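Phosphoglycerate dehydrogenase (PDB 3EVT) probably catalyses the NAD-dependent oxidation of 3-phosphoglycerate to 3-phosphohydroxypyruvate, as a member of the D-isomer specific 2-hydroxyacid dehydrogenases. Local coordinates at residues L140-T145 and M161-V166; F194-L199 and I224-G229; Q220-N225 and M248-V253. All coordinates share one frame; numbering follows the deposited sequence.

Interaction 1 (L140-T145 and M161-V166); sequences LLIYGT and MHVIGV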
# COMPACT_ATOMS: atom_id res chain seq x y z
N LEU A 140 4.90 5.79 -11.50
CA LEU A 140 4.73 6.95 -10.65
C LEU A 140 5.96 7.87 -10.84
O LEU A 140 7.08 7.47 -10.57
CB LEU A 140 4.63 6.47 -9.21
CG LEU A 140 4.58 7.54 -8.12
CD1 LEU A 140 3.40 8.46 -8.39
CD2 LEU A 140 4.50 6.95 -6.69
N LEU A 141 5.71 9.09 -11.26
CA LEU A 141 6.73 10.13 -11.32
C LEU A 141 6.55 11.13 -10.15
O LEU A 141 5.53 11.84 -10.05
CB LEU A 141 6.63 10.84 -12.69
CG LEU A 141 7.61 12.03 -12.86
CD1 LEU A 141 9.09 11.61 -12.71
CD2 LEU A 141 7.35 12.68 -14.22
N ILE A 142 7.54 11.21 -9.27
CA ILE A 142 7.48 12.17 -8.12
C ILE A 142 8.57 13.25 -8.23
O ILE A 142 9.74 12.95 -8.37
CB ILE A 142 7.69 11.46 -6.74
CG1 ILE A 142 6.83 10.17 -6.63
CG2 ILE A 142 7.47 12.44 -5.53
CD1 ILE A 142 7.28 9.21 -5.43
N TYR A 143 8.14 14.51 -8.16
CA TYR A 143 9.00 15.67 -8.09
C TYR A 143 9.27 15.99 -6.63
O TYR A 143 8.35 16.38 -5.88
CB TYR A 143 8.30 16.89 -8.76
CG TYR A 143 8.24 16.86 -10.28
CD1 TYR A 143 9.04 17.73 -11.05
CD2 TYR A 143 7.36 16.01 -10.96
CE1 TYR A 143 8.97 17.74 -12.43
CE2 TYR A 143 7.28 15.99 -12.34
CZ TYR A 143 8.11 16.88 -13.07
OH TYR A 143 8.08 16.88 -14.46
N GLY A 144 10.53 15.84 -6.23
CA GLY A 144 10.89 15.97 -4.83
C GLY A 144 11.30 14.63 -4.28
O GLY A 144 10.45 13.75 -4.05
N THR A 145 12.59 14.46 -4.05
CA THR A 145 13.09 13.18 -3.55
C THR A 145 13.61 13.33 -2.10
O THR A 145 14.47 12.56 -1.63
CB THR A 145 14.15 12.55 -4.51
OG1 THR A 145 15.31 13.39 -4.59
CG2 THR A 145 13.58 12.37 -5.92
N MET A 161 4.54 -0.55 -7.94
CA MET A 161 4.70 0.59 -8.89
C MET A 161 6.17 0.77 -9.32
O MET A 161 7.10 0.44 -8.59
CB MET A 161 4.13 1.89 -8.32
CG MET A 161 2.62 1.88 -7.86
SD MET A 161 2.02 3.58 -7.57
CE MET A 161 1.44 3.90 -9.22
N HIS A 162 6.37 1.23 -10.55
CA HIS A 162 7.70 1.71 -10.94
C HIS A 162 7.87 3.24 -10.62
O HIS A 162 7.12 4.11 -11.09
CB HIS A 162 8.00 1.42 -12.41
CG HIS A 162 9.39 1.79 -12.80
ND1 HIS A 162 10.49 1.03 -12.44
CD2 HIS A 162 9.88 2.82 -13.53
CE1 HIS A 162 11.59 1.59 -12.92
NE2 HIS A 162 11.25 2.69 -13.57
N VAL A 163 8.86 3.55 -9.82
CA VAL A 163 8.97 4.89 -9.25
C VAL A 163 10.21 5.68 -9.70
O VAL A 163 11.36 5.29 -9.49
CB VAL A 163 8.90 4.87 -7.71
CG1 VAL A 163 8.59 6.24 -7.21
CG2 VAL A 163 7.81 3.88 -7.24
N ILE A 164 9.92 6.81 -10.31
CA ILE A 164 10.93 7.74 -10.78
C ILE A 164 10.76 9.06 -10.06
O ILE A 164 9.63 9.57 -9.95
CB ILE A 164 10.72 8.03 -12.28
CG1 ILE A 164 10.65 6.71 -13.04
CG2 ILE A 164 11.81 9.00 -12.80
CD1 ILE A 164 10.75 6.90 -14.53
N GLY A 165 11.89 9.62 -9.62
CA GLY A 165 11.90 10.89 -8.87
C GLY A 165 12.67 12.04 -9.54
O GLY A 165 13.62 11.82 -10.26
N VAL A 166 12.24 13.27 -9.33
CA VAL A 166 12.91 14.38 -9.99
C VAL A 166 13.57 15.21 -8.91
O VAL A 166 12.87 15.62 -7.97
CB VAL A 166 11.91 15.27 -10.80
CG1 VAL A 166 12.66 16.37 -11.60
CG2 VAL A 166 11.01 14.43 -11.70
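Val166 and Tyr143 pair across two neighbouring parallel strands, 162-166 and 140-143, with their side chains side by side and pointing the same way off the sheet. The valine can be followed outward atom by atom. Its CB stands 3.8 Å from Tyr143 CD1. From there CG1 runs anti to the backbone N (chi1 -175°) and meets ring atoms CD1 and CE1. The torsion turns the other branch over the phenol: Val166 CG2 lies 3.8 Å from the centroid of the Tyr143 ring and only 4° off its normal, a CH-pi contact over the face. This methyl also touches Leu141 CD1 at 3.6 Å, so it meets both an aromatic face and, to one side of it, a leucine tip. Leu141 CD1 in turn reaches Ile164 CG2 at 3.8 Å, and helix 186-191 packs on Leu141 and Tyr143 through Leu189.

The two strands and helix 147-158 between them form a beta-alpha-beta unit of the Rossmann-type domain, and Gly144 belongs to a GxGxxG pattern that is consistent with dinucleotide binding. Five backbone hydrogen bonds join the strands, running from Leu140 N to His162 O at one end to Gly144 N and Val166 O at the other. Ile142 bonds through both its N and its O, the bond from Ile142 N to Ile164 O being 2.7 Å long. On the face that carries Ile142, Leu140 and Val163, Ile142 CD1 comes to 3.7 Å from Val163 CG1, and Leu152, Ala153 and Ala156 of helix 147-158 cover the group. Gly165 leaves room for Thr145, whose CG2 rests 3.7 Å from Gly165 CA, where a beta carbon would collide with it; Thr145 OG1 turns to Asn167 ND2.

Interaction 2 (F194-L199 and I224-G229); sequences FIVNAL and INIGRG
Asn197 and Asn225 lie side by side at the ends of adjacent parallel strands, their amide planes turned 48° apart. Asn197 ND2 donates to Asn225 OD1 at 2.8 Å, with the acceptor close to the plane of the donor amide. Asn225 OD1 is gripped a second time by Gly227 N, also at 2.8 Å, and the two donors arrive from opposite faces of the carbonyl plane. The two are paired in register, so both side chains leave the same face of the sheet, and with CG anti to the backbone N in each the amides lie alongside one another. Beneath them the strands are joined by backbone bonds from Ile224 N to Ile195 O, Asn197 N to Ile224 O and Ile226 N to Asn197 O. On the other face Val196 CG2 meets Ile224 CD1 at 3.9 Å; just past the strand ends Ile226 CD1 reaches Ala198 CB at 4.0 Å.

Further out, both amides bind the turns that follow their strands. Each forms an Asx turn, Asn197 OD1 accepting from Leu199 N and Asn225 OD1 from Gly227 N, while Asn225 ND2 donates to Arg228 O at 3.0 Å. A water accepts from Asn197 ND2 and Arg228 N and donates to Leu199 O, tying the two turns together. At Gly227 a beta carbon would run into Asn197 ND2. Phe209 and Ala231 pack on Asn197, and Met106 of helix 93-110 backs Ile224.

An alanine in place of Asn225 would probably cost Gly227 N and Arg228 O their side-chain mate and leave Asn197 ND2 only the water, so that the 226-229 turn could shift. The carboxyl ends of Rossmann-fold strands are where the coenzyme typically binds, and here neutral amides fix the turns by directional bonds that bring no net charge into a buried place.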
# COMPACT_ATOMS: atom_id res chain seq x y z
N PHE A 194 1.11 8.43 -13.20
CA PHE A 194 0.75 9.37 -12.10
C PHE A 194 1.93 10.30 -11.88
O PHE A 194 3.11 9.87 -11.87
CB PHE A 194 0.47 8.60 -10.78
CG PHE A 194 -0.57 7.52 -10.90
CD1 PHE A 194 -1.92 7.77 -10.57
CD2 PHE A 194 -0.23 6.27 -11.36
CE1 PHE A 194 -2.86 6.81 -10.69
CE2 PHE A 194 -1.19 5.29 -11.49
CZ PHE A 194 -2.51 5.56 -11.17
N ILE A 195 1.60 11.57 -11.76
CA ILE A 195 2.58 12.60 -11.47
C ILE A 195 2.25 13.26 -10.14
O ILE A 195 1.17 13.77 -9.94
CB ILE A 195 2.60 13.67 -12.56
CG1 ILE A 195 2.97 13.03 -13.92
CG2 ILE A 195 3.51 14.83 -12.13
CD1 ILE A 195 2.76 13.93 -15.18
N VAL A 196 3.20 13.22 -9.23
CA VAL A 196 3.02 13.76 -7.92
C VAL A 196 3.97 14.94 -7.72
O VAL A 196 5.17 14.81 -7.87
CB VAL A 196 3.18 12.64 -6.82
CG1 VAL A 196 3.13 13.25 -5.38
CG2 VAL A 196 2.05 11.51 -7.02
N ASN A 197 3.40 16.10 -7.39
CA ASN A 197 4.22 17.20 -6.94
C ASN A 197 4.38 17.20 -5.43
O ASN A 197 3.40 17.33 -4.75
CB ASN A 197 3.63 18.56 -7.32
CG ASN A 197 4.52 19.68 -6.81
OD1 ASN A 197 5.73 19.58 -6.95
ND2 ASN A 197 3.95 20.68 -6.13
N ALA A 198 5.61 17.08 -4.94
CA ALA A 198 5.88 17.24 -3.52
C ALA A 198 7.02 18.27 -3.32
O ALA A 198 7.77 18.20 -2.36
CB ALA A 198 6.29 15.86 -2.90
N LEU A 199 7.19 19.21 -4.24
CA LEU A 199 8.28 20.19 -4.12
C LEU A 199 7.97 21.35 -3.18
O LEU A 199 6.78 21.70 -2.95
CB LEU A 199 8.58 20.81 -5.46
CG LEU A 199 9.10 19.86 -6.50
CD1 LEU A 199 8.92 20.49 -7.90
CD2 LEU A 199 10.54 19.52 -6.21
N ILE A 224 -1.24 14.83 -9.09
CA ILE A 224 -1.53 14.99 -7.67
C ILE A 224 -0.65 16.05 -7.07
O ILE A 224 0.56 15.96 -7.19
CB ILE A 224 -1.38 13.66 -6.89
CG1 ILE A 224 -2.37 12.61 -7.44
CG2 ILE A 224 -1.62 13.93 -5.37
CD1 ILE A 224 -1.85 11.27 -7.48
N ASN A 225 -1.23 17.03 -6.39
CA ASN A 225 -0.43 18.11 -5.81
C ASN A 225 -0.48 18.11 -4.29
O ASN A 225 -1.50 18.41 -3.69
CB ASN A 225 -0.84 19.52 -6.32
CG ASN A 225 0.20 20.57 -5.96
OD1 ASN A 225 1.26 20.24 -5.41
ND2 ASN A 225 -0.08 21.83 -6.27
N ILE A 226 0.64 17.78 -3.68
CA ILE A 226 0.74 17.84 -2.23
C ILE A 226 1.96 18.73 -1.96
O ILE A 226 2.57 18.64 -0.91
CB ILE A 226 0.94 16.44 -1.61
CG1 ILE A 226 2.00 15.66 -2.39
CG2 ILE A 226 -0.38 15.65 -1.55
CD1 ILE A 226 2.75 14.66 -1.56
N GLY A 227 2.34 19.56 -2.92
CA GLY A 227 3.46 20.50 -2.74
C GLY A 227 2.81 21.76 -2.25
O GLY A 227 2.26 21.77 -1.14
N ARG A 228 2.83 22.81 -3.08
CA ARG A 228 2.17 24.09 -2.78
C ARG A 228 1.26 24.48 -3.91
O ARG A 228 1.48 24.10 -5.06
CB ARG A 228 3.19 25.22 -2.64
CG ARG A 228 4.50 24.76 -2.12
CD ARG A 228 4.70 25.30 -0.73
NE ARG A 228 3.74 24.68 0.16
CZ ARG A 228 2.89 25.34 0.94
NH1 ARG A 228 2.88 26.68 0.95
NH2 ARG A 228 2.06 24.66 1.71
N GLY A 229 0.21 25.23 -3.60
CA GLY A 229 -0.77 25.61 -4.60
C GLY A 229 -0.21 26.13 -5.91
O GLY A 229 -0.48 25.56 -6.97
O HOH W 1 5.28 23.08 -4.89

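Interaction 3 (Q220-N225 and M248-V253); sequences QPMLIN and MAALDV
Leu223 to Asn225 run parallel to, and in register with, Ala249 to Leu251, the short strand axes approaching to 4.6 Å with only 7° between their directions, and four backbone bonds join the chains: Leu223 N to Met248 O, Ala250 N to Leu223 O, Asn225 N to Ala250 O and Asp252 N to Asn225 O. The last carries the pairing one residue past the end of strand 248-251.

Met222 accounts for much of the apolar contact. Its chain is extended (chi2 180°, chi3 -176°), which carries the methyl along to Ala250: Met222 CG lies 3.8 Å from Met248 CB, and the methyl Met222 CE ends 4.0 Å from Ala250 CB. Ile224 CG1 approaches the same Ala250 CB at 4.2 Å, so the small alanine receives two side chains from the neighbouring strand. Met248, bent at chi2 and chi3, leads its tip away and meets Met222 through its CB.

On the face of Asn225 and Leu251, the leucine methyl CD2 touches Asn225 CB at 3.8 Å. The asparagine amide, whose oxygen bonds Asn197, is crossed at about a right angle by Val253: Val253 CG2 comes to 3.5 Å from Asn225 ND2 and sits almost as near to its CG. A water accepts from Asn225 ND2 at 2.8 Å and donates to Val253 O, so the amide meets Val253 both by packing and through a water.

The strands and helix 234-242 form a further beta-alpha-beta unit of the NAD-binding domain, and Leu237 of that helix covers Leu223, Ala249 and Leu251. Asp252 bonds Thr274, Ile277 and Ser278 beyond the strand end. On the opposite face helix 93-110 packs on Met222, Ile224, Met248 and Ala250, while Tyr113 of the second subunit also reaches Ala250.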
# COMPACT_ATOMS: atom_id res chain seq x y z
N GLN A 220 -2.02 10.03 -20.60
CA GLN A 220 -3.12 10.72 -19.91
C GLN A 220 -3.08 10.47 -18.38
O GLN A 220 -4.03 9.89 -17.79
CB GLN A 220 -4.46 10.38 -20.53
CG GLN A 220 -4.42 10.36 -22.07
CD GLN A 220 -5.80 10.10 -22.74
OE1 GLN A 220 -6.78 9.74 -22.09
NE2 GLN A 220 -5.85 10.31 -24.05
N PRO A 221 -1.99 10.92 -17.74
CA PRO A 221 -1.77 10.56 -16.32
C PRO A 221 -2.67 11.34 -15.34
O PRO A 221 -3.37 12.27 -15.72
CB PRO A 221 -0.30 10.93 -16.09
CG PRO A 221 -0.17 12.20 -16.95
CD PRO A 221 -1.02 11.91 -18.22
N MET A 222 -2.67 10.91 -14.09
CA MET A 222 -3.38 11.61 -13.04
C MET A 222 -2.37 12.57 -12.34
O MET A 222 -1.21 12.19 -12.07
CB MET A 222 -3.99 10.57 -12.07
CG MET A 222 -4.67 11.14 -10.80
SD MET A 222 -5.37 9.89 -9.68
CE MET A 222 -6.10 11.06 -8.53
N LEU A 223 -2.78 13.81 -12.07
CA LEU A 223 -1.86 14.75 -11.44
C LEU A 223 -2.23 14.91 -9.99
O LEU A 223 -3.41 15.09 -9.68
CB LEU A 223 -1.89 16.13 -12.13
CG LEU A 223 -1.04 17.19 -11.37
CD1 LEU A 223 0.48 16.95 -11.60
CD2 LEU A 223 -1.43 18.56 -11.87
N ILE A 224 -1.24 14.83 -9.09
CA ILE A 224 -1.53 14.99 -7.67
C ILE A 224 -0.65 16.05 -7.07
O ILE A 224 0.56 15.96 -7.19
CB ILE A 224 -1.38 13.66 -6.89
CG1 ILE A 224 -2.37 12.61 -7.44
CG2 ILE A 224 -1.62 13.93 -5.37
CD1 ILE A 224 -1.85 11.27 -7.48
N ASN A 225 -1.23 17.03 -6.39
CA ASN A 225 -0.43 18.11 -5.81
C ASN A 225 -0.48 18.11 -4.29
O ASN A 225 -1.50 18.41 -3.69
CB ASN A 225 -0.84 19.52 -6.32
CG ASN A 225 0.20 20.57 -5.96
OD1 ASN A 225 1.26 20.24 -5.41
ND2 ASN A 225 -0.08 21.83 -6.27
N MET A 248 -7.25 12.97 -14.55
CA MET A 248 -7.82 13.25 -13.22
C MET A 248 -6.79 14.09 -12.47
O MET A 248 -5.58 14.02 -12.79
CB MET A 248 -8.04 11.94 -12.41
CG MET A 248 -9.22 11.08 -12.79
SD MET A 248 -10.92 11.64 -12.41
CE MET A 248 -10.55 12.17 -10.77
N ALA A 249 -7.24 14.85 -11.47
CA ALA A 249 -6.32 15.52 -10.55
C ALA A 249 -6.78 15.39 -9.10
O ALA A 249 -7.97 15.23 -8.83
CB ALA A 249 -6.16 16.94 -10.91
N ALA A 250 -5.85 15.44 -8.17
CA ALA A 250 -6.21 15.53 -6.75
C ALA A 250 -5.36 16.62 -6.19
O ALA A 250 -4.14 16.55 -6.21
CB ALA A 250 -5.96 14.20 -6.01
N LEU A 251 -6.00 17.68 -5.72
CA LEU A 251 -5.18 18.77 -5.19
C LEU A 251 -5.47 18.90 -3.71
O LEU A 251 -6.60 19.14 -3.32
CB LEU A 251 -5.48 20.08 -5.91
CG LEU A 251 -5.64 20.00 -7.42
CD1 LEU A 251 -6.26 21.35 -7.92
CD2 LEU A 251 -4.24 19.66 -8.09
N ASP A 252 -4.44 18.76 -2.89
CA ASP A 252 -4.59 18.97 -1.46
C ASP A 252 -4.17 20.38 -1.07
O ASP A 252 -4.30 20.76 0.09
CB ASP A 252 -3.73 17.99 -0.65
CG ASP A 252 -4.06 18.04 0.84
OD1 ASP A 252 -5.25 17.95 1.21
OD2 ASP A 252 -3.12 18.13 1.64
N VAL A 253 -3.62 21.11 -2.06
CA VAL A 253 -3.27 22.52 -1.97
C VAL A 253 -3.72 23.20 -3.27
O VAL A 253 -3.81 22.57 -4.34
CB VAL A 253 -1.77 22.73 -1.80
CG1 VAL A 253 -1.29 22.22 -0.45
CG2 VAL A 253 -1.01 22.08 -2.94
O HOH W 2 -2.72 22.65 -6.86

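How the interactions relate
All three contacts are buried and belong to one parallel sheet of the NAD-binding domain. Interaction 1 joins its strand 139-143 to 162-167, and the other two continue in the opposite direction from 139-143. Leu141 probably bonds Phe194 O and Val196 N, making strands 139-143 and 194-197 neighbours and linking interactions 1 and 2. Interactions 2 and 3 share Ile224 and Asn225 of strand 222-225, and the centres of the two interactions lie 7 Å apart, whereas 1 and 3 do not touch. The side chains of interaction 1 meet largely through apolar contacts, with one CH-pi contact; interaction 2 is rich in amide bonds at the strand ends; interaction 3 combines methionine and alanine packing with a water-bridged amide, and its Ala250 also meets Tyr113 of the second subunit.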